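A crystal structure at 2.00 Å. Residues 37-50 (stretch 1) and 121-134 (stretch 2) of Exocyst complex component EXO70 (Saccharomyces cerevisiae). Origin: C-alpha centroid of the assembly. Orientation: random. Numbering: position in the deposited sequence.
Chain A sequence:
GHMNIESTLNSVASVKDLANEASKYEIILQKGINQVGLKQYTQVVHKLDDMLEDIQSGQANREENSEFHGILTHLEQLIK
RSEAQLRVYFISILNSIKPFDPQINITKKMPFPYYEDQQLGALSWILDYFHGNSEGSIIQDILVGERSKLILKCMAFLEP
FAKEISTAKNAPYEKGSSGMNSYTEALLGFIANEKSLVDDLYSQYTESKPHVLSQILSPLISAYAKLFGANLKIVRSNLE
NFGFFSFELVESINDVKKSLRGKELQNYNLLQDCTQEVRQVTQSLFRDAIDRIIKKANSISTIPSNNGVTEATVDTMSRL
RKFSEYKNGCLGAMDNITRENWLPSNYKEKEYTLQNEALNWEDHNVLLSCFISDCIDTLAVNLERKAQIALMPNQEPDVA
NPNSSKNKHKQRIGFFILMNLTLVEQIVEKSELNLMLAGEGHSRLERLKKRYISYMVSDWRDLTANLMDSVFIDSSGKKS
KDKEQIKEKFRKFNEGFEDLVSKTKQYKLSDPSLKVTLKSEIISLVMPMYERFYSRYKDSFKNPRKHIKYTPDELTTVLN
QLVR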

# COMPACT_ATOMS: atom_id res chain seq x y z
N GLY A 37 40.04 -37.95 -18.87
CA GLY A 37 38.81 -38.21 -18.14
C GLY A 37 39.04 -37.49 -16.81
O GLY A 37 40.06 -37.73 -16.15
N LEU A 38 38.13 -36.61 -16.42
CA LEU A 38 38.30 -35.84 -15.17
C LEU A 38 38.61 -36.65 -13.91
O LEU A 38 39.56 -36.34 -13.19
N LYS A 39 37.82 -37.68 -13.64
CA LYS A 39 38.07 -38.49 -12.45
C LYS A 39 39.44 -39.16 -12.52
O LYS A 39 40.19 -39.18 -11.53
N GLN A 40 39.79 -39.68 -13.69
CA GLN A 40 41.08 -40.35 -13.90
C GLN A 40 42.23 -39.35 -13.74
O GLN A 40 43.30 -39.69 -13.22
N TYR A 41 41.98 -38.13 -14.21
CA TYR A 41 42.96 -37.06 -14.13
C TYR A 41 43.25 -36.73 -12.66
O TYR A 41 44.40 -36.71 -12.25
N THR A 42 42.22 -36.47 -11.86
CA THR A 42 42.47 -36.16 -10.46
C THR A 42 43.10 -37.35 -9.75
O THR A 42 43.81 -37.18 -8.75
N GLN A 43 42.83 -38.55 -10.25
CA GLN A 43 43.39 -39.75 -9.64
C GLN A 43 44.90 -39.78 -9.86
O GLN A 43 45.67 -40.19 -8.97
N VAL A 44 45.35 -39.36 -11.03
CA VAL A 44 46.78 -39.33 -11.30
C VAL A 44 47.45 -38.26 -10.43
O VAL A 44 48.54 -38.47 -9.89
N VAL A 45 46.80 -37.11 -10.27
CA VAL A 45 47.38 -36.07 -9.43
C VAL A 45 47.47 -36.62 -7.99
O VAL A 45 48.45 -36.35 -7.29
N HIS A 46 46.48 -37.39 -7.56
CA HIS A 46 46.53 -37.96 -6.20
C HIS A 46 47.75 -38.88 -6.07
O HIS A 46 48.42 -38.89 -5.04
N LYS A 47 48.03 -39.67 -7.11
CA LYS A 47 49.19 -40.57 -7.08
C LYS A 47 50.47 -39.77 -6.84
O LYS A 47 51.32 -40.17 -6.05
N LEU A 48 50.61 -38.65 -7.53
CA LEU A 48 51.80 -37.81 -7.39
C LEU A 48 51.89 -37.23 -5.99
O LEU A 48 52.97 -37.19 -5.38
N ASP A 49 50.75 -36.75 -5.49
CA ASP A 49 50.65 -36.16 -4.18
C ASP A 49 51.06 -37.18 -3.12
O ASP A 49 51.88 -36.89 -2.24
N ASP A 50 50.51 -38.39 -3.22
CA ASP A 50 50.82 -39.45 -2.27
C ASP A 50 52.29 -39.87 -2.42
O ASP A 50 52.95 -40.13 -1.42
N GLY A 121 28.16 -32.46 -12.24
CA GLY A 121 28.99 -33.55 -11.75
C GLY A 121 30.46 -33.14 -11.69
O GLY A 121 31.13 -33.34 -10.68
N ALA A 122 30.95 -32.56 -12.79
CA ALA A 122 32.34 -32.11 -12.87
C ALA A 122 32.65 -31.00 -11.86
O ALA A 122 33.71 -31.00 -11.24
N LEU A 123 31.73 -30.05 -11.72
CA LEU A 123 31.92 -28.97 -10.78
C LEU A 123 32.06 -29.54 -9.37
O LEU A 123 32.99 -29.18 -8.63
N SER A 124 31.16 -30.45 -9.01
CA SER A 124 31.20 -31.07 -7.69
C SER A 124 32.46 -31.86 -7.46
O SER A 124 33.02 -31.84 -6.36
N TRP A 125 32.92 -32.58 -8.49
CA TRP A 125 34.13 -33.37 -8.38
C TRP A 125 35.34 -32.49 -8.10
O TRP A 125 36.22 -32.87 -7.33
N ILE A 126 35.38 -31.31 -8.72
CA ILE A 126 36.50 -30.41 -8.54
C ILE A 126 36.44 -29.74 -7.17
O ILE A 126 37.47 -29.56 -6.52
N LEU A 127 35.24 -29.39 -6.72
CA LEU A 127 35.08 -28.80 -5.39
C LEU A 127 35.57 -29.79 -4.35
O LEU A 127 36.30 -29.43 -3.43
N ASP A 128 35.15 -31.05 -4.50
CA ASP A 128 35.57 -32.09 -3.58
C ASP A 128 37.07 -32.30 -3.64
O ASP A 128 37.73 -32.50 -2.62
N TYR A 129 37.63 -32.26 -4.84
CA TYR A 129 39.07 -32.42 -4.97
C TYR A 129 39.79 -31.35 -4.14
O TYR A 129 40.67 -31.65 -3.32
N PHE A 130 39.43 -30.09 -4.33
CA PHE A 130 40.11 -29.02 -3.60
C PHE A 130 39.77 -28.94 -2.12
O PHE A 130 40.60 -28.50 -1.31
N HIS A 131 38.57 -29.36 -1.74
CA HIS A 131 38.22 -29.36 -0.33
C HIS A 131 39.06 -30.48 0.29
O HIS A 131 39.47 -30.40 1.44
N GLY A 132 39.33 -31.51 -0.51
CA GLY A 132 40.13 -32.62 -0.03
C GLY A 132 41.61 -32.30 0.10
O GLY A 132 42.34 -32.97 0.84
N ASN A 133 42.06 -31.27 -0.61
CA ASN A 133 43.46 -30.87 -0.58
C ASN A 133 43.74 -29.52 0.07
O ASN A 133 44.57 -28.74 -0.42
N SER A 134 43.05 -29.25 1.17
CA SER A 134 43.26 -28.00 1.91
C SER A 134 43.13 -26.74 1.08
O SER A 134 43.82 -25.76 1.32

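Two nearly parallel helices pack side by side through a mixed contact, apolar at its beginning, joined by one direct hydrogen bond in its middle, and bridged by a water near its end. Both are segments of longer helices: the first runs on past Asp-50, and the second begins before Gly-121. Their axes approach to 10.9 Å, and their N-to-C directions differ by 12°. Because they run together, the contacts climb in step: Leu-38 lies beside Ala-122, Lys-39 beside Trp-125, and Thr-42 beside Tyr-129. The contact buries 502 Å², both sides summed.

From stretch 1, Leu-38, Thr-42, Val-45 and Asp-49 point toward the other helix. Their spacing of three or four residues keeps them along one side of the helix. Trp-125, Tyr-129 and Asn-133 point back from stretch 2.

Leu-38 opens the contact. Its chi1 is t and its chi2 is p. Leu-38 CD2 lies 3.6 Å from Ala-122 CB and 4.2 Å from Ile-126 CG1. Leu-38 CG is 3.8 Å from Trp-125 CD1. The small Ala-122 side chain points sideways, as does the CA-to-CB bond of Ile-126, whose end comes nearer.

Trp-125 adopts chi1 t, with chi2 at -94°, and reaches across to the first helix. Lys-39 covers one face of its ring. Lys-39 CG sits 3.6 Å from the centroid of the six-membered ring of Trp-125, 10° off the ring normal, which makes a CH-pi contact. The Lys-39 side chain starts sideways with chi1 m, and its end leads away. The aliphatic part of the lysine therefore packs on the indole while the amine is left free of this contact.

At the ring edge, Trp-125 NE1 donates a hydrogen bond to Thr-42 OG1 at 2.8 Å, with an N-H...acceptor angle of 164°. Thr-42 has chi1 p. Thr-42 OG1 also donates to Lys-39 O, 3.0 Å away in the same helix. The hydroxyl thus accepts from one helix and donates within the other. Thr-42 CB packs 3.7 Å from Tyr-129 CD1.

Tyr-129, chi1 t and chi2 86°, is buried among Thr-42, Val-45 and His-46. Val-45 is also t, and Val-45 CG1 is 3.0 Å from Tyr-129 OH, a tight approach. His-46, chi1 m, starts sideways, but its end comes nearer. The His-46 and Tyr-129 rings lie oblique to each other, with centroids 5.1 Å apart and planes at 31°.

Water 1 ties the polar end together. It donates to Asp-49 OD2 at 2.8 Å and to Tyr-129 OH at 3.1 Å. It is also hydrogen-bonded to His-46 ND1 at 2.8 Å. Asn-133 ND2 gives it a weak hydrogen bond at 3.0 Å, and the same Asn-133 ND2 donates to Tyr-129 O at 3.2 Å. Asn-133 has chi1 m; Asp-49 has chi1 at -138°, between wells. Asp-49 OD2 and Asn-133 OD1 are 3.1 Å apart, but both are acceptors, so no hydrogen bond joins them. The water links these side chains instead.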

# COMPACT_ATOMS: atom_id res chain seq x y z
CB LEU A 38 37.07 -34.95 -14.93
CG LEU A 38 37.06 -34.12 -13.64
CD1 LEU A 38 38.26 -33.19 -13.62
CD2 LEU A 38 35.77 -33.30 -13.55
CB LYS A 39 36.96 -39.53 -12.28
CG LYS A 39 35.57 -38.90 -12.08
CD LYS A 39 34.51 -39.96 -11.79
CE LYS A 39 34.31 -40.92 -12.96
NZ LYS A 39 33.62 -40.31 -14.14
CB GLN A 40 41.17 -40.96 -15.31
CG GLN A 40 40.25 -42.14 -15.58
CD GLN A 40 38.79 -41.79 -15.48
OE1 GLN A 40 38.34 -40.77 -16.02
NE2 GLN A 40 38.02 -42.64 -14.80
CB TYR A 41 42.44 -35.81 -14.88
CG TYR A 41 43.43 -34.67 -15.03
CD1 TYR A 41 44.18 -34.51 -16.21
CD2 TYR A 41 43.62 -33.75 -14.00
CE1 TYR A 41 45.08 -33.45 -16.35
CE2 TYR A 41 44.52 -32.70 -14.13
CZ TYR A 41 45.24 -32.55 -15.30
OH TYR A 41 46.13 -31.50 -15.41
CB THR A 42 41.20 -35.76 -9.69
OG1 THR A 42 40.24 -36.81 -9.76
CG2 THR A 42 40.62 -34.47 -10.25
CB GLN A 43 42.76 -41.01 -10.23
CG GLN A 43 43.10 -42.26 -9.45
CD GLN A 43 42.80 -42.09 -7.97
OE1 GLN A 43 41.67 -41.76 -7.57
NE2 GLN A 43 43.81 -42.32 -7.13
CB VAL A 44 47.08 -39.05 -12.78
CG1 VAL A 44 48.57 -38.76 -12.96
CG2 VAL A 44 46.68 -40.26 -13.61
CB VAL A 45 46.52 -34.79 -9.46
CG1 VAL A 45 47.15 -33.72 -8.59
CG2 VAL A 45 46.43 -34.27 -10.92
CB HIS A 46 45.25 -38.78 -5.88
CG HIS A 46 44.03 -37.95 -5.62
ND1 HIS A 46 44.05 -36.81 -4.85
CD2 HIS A 46 42.74 -38.13 -5.99
CE1 HIS A 46 42.83 -36.31 -4.77
NE2 HIS A 46 42.01 -37.10 -5.45
CB LYS A 47 49.33 -41.33 -8.40
CG LYS A 47 48.35 -42.49 -8.60
CD LYS A 47 48.86 -43.76 -7.95
CE LYS A 47 47.94 -44.94 -8.22
NZ LYS A 47 48.49 -46.20 -7.64
CB LEU A 48 51.75 -36.67 -8.41
CG LEU A 48 51.78 -37.10 -9.88
CD1 LEU A 48 51.43 -35.90 -10.76
CD2 LEU A 48 53.16 -37.65 -10.25
CB ASP A 49 49.21 -35.72 -3.94
CG ASP A 49 49.12 -34.37 -3.27
OD1 ASP A 49 50.18 -33.87 -2.82
OD2 ASP A 49 48.01 -33.81 -3.18
CB ASP A 50 49.87 -40.63 -2.47
CG ASP A 50 48.42 -40.28 -2.12
OD1 ASP A 50 47.51 -41.09 -2.40
OD2 ASP A 50 48.19 -39.18 -1.55
CB ALA A 122 32.64 -31.60 -14.30
CB LEU A 123 30.74 -27.99 -10.85
CG LEU A 123 30.68 -27.13 -12.12
CD1 LEU A 123 29.31 -26.48 -12.25
CD2 LEU A 123 31.80 -26.09 -12.10
CB SER A 124 29.98 -31.99 -7.49
OG SER A 124 28.79 -31.23 -7.43
CB TRP A 125 34.37 -34.18 -9.66
CG TRP A 125 35.50 -35.18 -9.55
CD1 TRP A 125 36.81 -34.99 -9.90
CD2 TRP A 125 35.41 -36.51 -9.04
NE1 TRP A 125 37.54 -36.12 -9.63
CE2 TRP A 125 36.70 -37.07 -9.11
CE3 TRP A 125 34.36 -37.28 -8.53
CZ2 TRP A 125 36.98 -38.38 -8.68
CZ3 TRP A 125 34.63 -38.59 -8.10
CH2 TRP A 125 35.94 -39.12 -8.19
CB ILE A 126 36.55 -29.38 -9.70
CG1 ILE A 126 36.91 -30.11 -11.00
CG2 ILE A 126 37.62 -28.29 -9.42
CD1 ILE A 126 36.81 -29.24 -12.25
CB LEU A 127 33.62 -28.47 -5.11
CG LEU A 127 33.13 -27.19 -5.77
CD1 LEU A 127 31.62 -27.19 -5.80
CD2 LEU A 127 33.69 -25.97 -5.03
CB ASP A 128 34.86 -33.41 -3.88
CG ASP A 128 33.43 -33.44 -3.34
OD1 ASP A 128 33.22 -33.00 -2.19
OD2 ASP A 128 32.53 -33.91 -4.06
CB TYR A 129 39.51 -32.26 -6.44
CG TYR A 129 41.02 -32.31 -6.59
CD1 TYR A 129 41.69 -33.52 -6.73
CD2 TYR A 129 41.78 -31.13 -6.52
CE1 TYR A 129 43.09 -33.57 -6.79
CE2 TYR A 129 43.16 -31.17 -6.58
CZ TYR A 129 43.81 -32.39 -6.71
OH TYR A 129 45.18 -32.39 -6.76
CB PHE A 130 39.90 -27.68 -4.30
CG PHE A 130 40.75 -27.52 -5.53
CD1 PHE A 130 42.14 -27.47 -5.43
CD2 PHE A 130 40.16 -27.45 -6.79
CE1 PHE A 130 42.94 -27.35 -6.57
CE2 PHE A 130 40.95 -27.34 -7.93
CZ PHE A 130 42.34 -27.29 -7.82
CB HIS A 131 36.73 -29.62 -0.13
CG HIS A 131 35.89 -28.38 -0.23
ND1 HIS A 131 35.71 -27.52 0.83
CD2 HIS A 131 35.26 -27.82 -1.29
CE1 HIS A 131 35.01 -26.48 0.43
NE2 HIS A 131 34.72 -26.63 -0.85
CB ASN A 133 44.04 -30.86 -2.00
CG ASN A 133 44.42 -32.25 -2.47
OD1 ASN A 133 45.33 -32.87 -1.92
ND2 ASN A 133 43.71 -32.74 -3.48
CB SER A 134 44.64 -28.02 2.57
OG SER A 134 44.76 -29.13 3.44
O HOH W 1 45.79 -34.59 -4.68